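Local coordinates for regulatory protein (PDB 4UA1) that probably represses the mercury resistance operon as a DNA-bound dimer and, on binding mercury(II), turns into an activator of its transcription, at residues 12-17 against 51-56. Residues are numbered along the deposited sequence; the frame is centred on the assembly and turned at random.
Sequences CGVNKE and FIKRMQ
No aromatic ring takes part where Lys-53 meets Cys-12, Gly-13 and Val-14. The ring of Phe-51 belongs to another side of helix 44-57. On one of its faces, Met-55 CE rests 3.5 Å above the Phe-51 ring plane, displaced from the centre toward the ring's edge. Phe-51 also packs on Leu-69, on Met-82 and on Leu-129 of the second subunit.

The contact itself is carried by the methylene chain of Lys-53. CG points opposite the backbone N (chi1 178°), and the chain then bends at chi2 (64°). This bend lays it alongside the loop, where CG, CD and CE each meet a different residue. Lys-53 CG lies 3.9 Å from Cys-12 O. Lys-53 CD meets the CG2 methyl of Val-14 at 4.2 Å. Lys-53 CE lies 3.9 Å from Gly-13 O. The side chains of Val-14 and Lys-53 run antiparallel where they pass and meet flank to flank. Val-14 CG2 is the branch anti to its own carbonyl carbon, and it is this methyl that touches the lysine. Cys-12 offers its carbonyl here, while its side chain packs on Val-46, Leu-49 and His-50 of the same helix.

The contact joins the loop before helix 18-22 to helix 44-57 within the MerR-type helix-turn-helix domain. Helix 18-22, which follows the loop, probably enters the major groove of DNA, as the recognition helix does in MerR relatives. The mercury ligands Cys-114 and Cys-123 come much later in the chain.

The chemistry is light. Two carbonyl oxygens and one methyl lie beside lysine methylenes. The ammonium group of Lys-53 has a long, weak ion pair with Glu-57, on its own helix 44-57. Adhesion here therefore rests on van der Waals packing of the lysine's hydrocarbon, without a directional bond between the two segments.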
loop_
_atom_site.group_PDB
_atom_site.type_symbol
_atom_site.label_atom_id
_atom_site.label_comp_id
_atom_site.label_asym_id
_atom_site.label_seq_id
_atom_site.Cartn_x
_atom_site.Cartn_y
_atom_site.Cartn_z
ATOM N N CYS B 12 -6.698 18.140 12.507
ATOM C CA CYS B 12 -6.024 16.893 12.811
ATOM C C CYS B 12 -5.392 16.360 11.534
ATOM O O CYS B 12 -4.847 15.263 11.526
ATOM C CB CYS B 12 -7.003 15.869 13.376
ATOM S SG CYS B 12 -7.567 16.212 15.040
ATOM N N GLY B 13 -5.501 17.124 10.446
ATOM C CA GLY B 13 -4.978 16.699 9.160
ATOM C C GLY B 13 -5.862 15.701 8.433
ATOM O O GLY B 13 -5.371 14.853 7.704
ATOM N N VAL B 14 -7.166 15.784 8.647
ATOM C CA VAL B 14 -8.122 14.900 7.990
ATOM C C VAL B 14 -9.189 15.736 7.265
ATOM O O VAL B 14 -9.753 16.665 7.855
ATOM C CB VAL B 14 -8.790 13.946 9.030
ATOM C CG1 VAL B 14 -9.636 12.858 8.357
ATOM C CG2 VAL B 14 -7.735 13.311 9.910
ATOM N N ASN B 15 -9.442 15.454 5.984
ATOM C CA ASN B 15 -10.462 16.227 5.254
ATOM C C ASN B 15 -11.864 15.844 5.729
ATOM O O ASN B 15 -12.057 14.742 6.254
ATOM C CB ASN B 15 -10.336 16.072 3.728
ATOM C CG ASN B 15 -10.438 14.639 3.264
ATOM O OD1 ASN B 15 -11.326 13.895 3.686
ATOM N ND2 ASN B 15 -9.559 14.253 2.344
ATOM N N LYS B 16 -12.836 16.726 5.482
ATOM C CA LYS B 16 -14.026 16.754 6.308
ATOM C C LYS B 16 -14.701 15.398 6.194
ATOM O O LYS B 16 -15.205 15.002 5.135
ATOM C CB LYS B 16 -14.950 17.897 5.877
ATOM N N GLU B 17 -14.715 14.720 7.345
ATOM C CA GLU B 17 -14.831 13.273 7.363
ATOM C C GLU B 17 -16.068 12.741 8.038
ATOM O O GLU B 17 -16.074 12.486 9.251
ATOM C CB GLU B 17 -13.637 12.704 8.102
ATOM C CG GLU B 17 -13.313 11.300 7.730
ATOM C CD GLU B 17 -12.692 11.207 6.332
ATOM O OE1 GLU B 17 -12.988 12.044 5.447
ATOM O OE2 GLU B 17 -11.842 10.316 6.136
ATOM N N PHE B 51 -5.427 10.319 17.588
ATOM C CA PHE B 51 -5.104 8.939 17.876
ATOM C C PHE B 51 -5.300 8.079 16.605
ATOM O O PHE B 51 -4.419 7.296 16.204
ATOM C CB PHE B 51 -5.999 8.447 19.018
ATOM C CG PHE B 51 -5.728 7.030 19.449
ATOM C CD1 PHE B 51 -4.433 6.529 19.483
ATOM C CD2 PHE B 51 -6.770 6.197 19.815
ATOM C CE1 PHE B 51 -4.181 5.226 19.875
ATOM C CE2 PHE B 51 -6.532 4.895 20.213
ATOM C CZ PHE B 51 -5.237 4.406 20.235
ATOM N N ILE B 52 -6.443 8.263 15.950
ATOM C CA ILE B 52 -6.771 7.463 14.788
ATOM C C ILE B 52 -5.825 7.774 13.630
ATOM O O ILE B 52 -5.273 6.866 12.987
ATOM C CB ILE B 52 -8.228 7.698 14.375
ATOM C CG1 ILE B 52 -9.163 7.041 15.390
ATOM C CG2 ILE B 52 -8.486 7.137 13.002
ATOM C CD1 ILE B 52 -10.565 7.534 15.301
ATOM N N LYS B 53 -5.633 9.062 13.375
ATOM C CA LYS B 53 -4.725 9.483 12.327
ATOM C C LYS B 53 -3.341 8.835 12.537
ATOM O O LYS B 53 -2.759 8.249 11.610
ATOM C CB LYS B 53 -4.642 11.022 12.286
ATOM C CG LYS B 53 -3.668 11.598 11.258
ATOM C CD LYS B 53 -4.107 11.247 9.856
ATOM C CE LYS B 53 -3.170 11.793 8.800
ATOM N NZ LYS B 53 -3.226 10.921 7.586
ATOM N N ARG B 54 -2.824 8.896 13.758
ATOM C CA ARG B 54 -1.460 8.434 13.961
ATOM C C ARG B 54 -1.370 6.929 13.903
ATOM O O ARG B 54 -0.372 6.398 13.425
ATOM C CB ARG B 54 -0.872 8.957 15.272
ATOM C CG ARG B 54 -0.703 10.445 15.172
ATOM C CD ARG B 54 -0.223 11.091 16.426
ATOM N NE ARG B 54 -0.629 12.490 16.413
ATOM C CZ ARG B 54 -0.103 13.448 17.170
ATOM N NH1 ARG B 54 0.933 13.199 17.974
ATOM N NH2 ARG B 54 -0.583 14.674 17.071
ATOM N N MET B 55 -2.404 6.239 14.373
ATOM C CA MET B 55 -2.425 4.791 14.259
ATOM C C MET B 55 -2.354 4.428 12.796
ATOM O O MET B 55 -1.641 3.492 12.424
ATOM C CB MET B 55 -3.666 4.178 14.921
ATOM C CG MET B 55 -3.529 3.976 16.433
ATOM S SD MET B 55 -4.710 2.800 17.133
ATOM C CE MET B 55 -6.266 3.645 16.885
ATOM N N GLN B 56 -3.060 5.185 11.951
ATOM C CA GLN B 56 -2.961 4.902 10.524
ATOM C C GLN B 56 -1.588 5.201 9.976
ATOM O O GLN B 56 -1.127 4.509 9.085
ATOM C CB GLN B 56 -3.977 5.686 9.747
ATOM C CG GLN B 56 -5.295 5.001 9.647
ATOM C CD GLN B 56 -6.331 5.937 9.083
ATOM O OE1 GLN B 56 -6.724 6.909 9.750
ATOM N NE2 GLN B 56 -6.765 5.681 7.850
#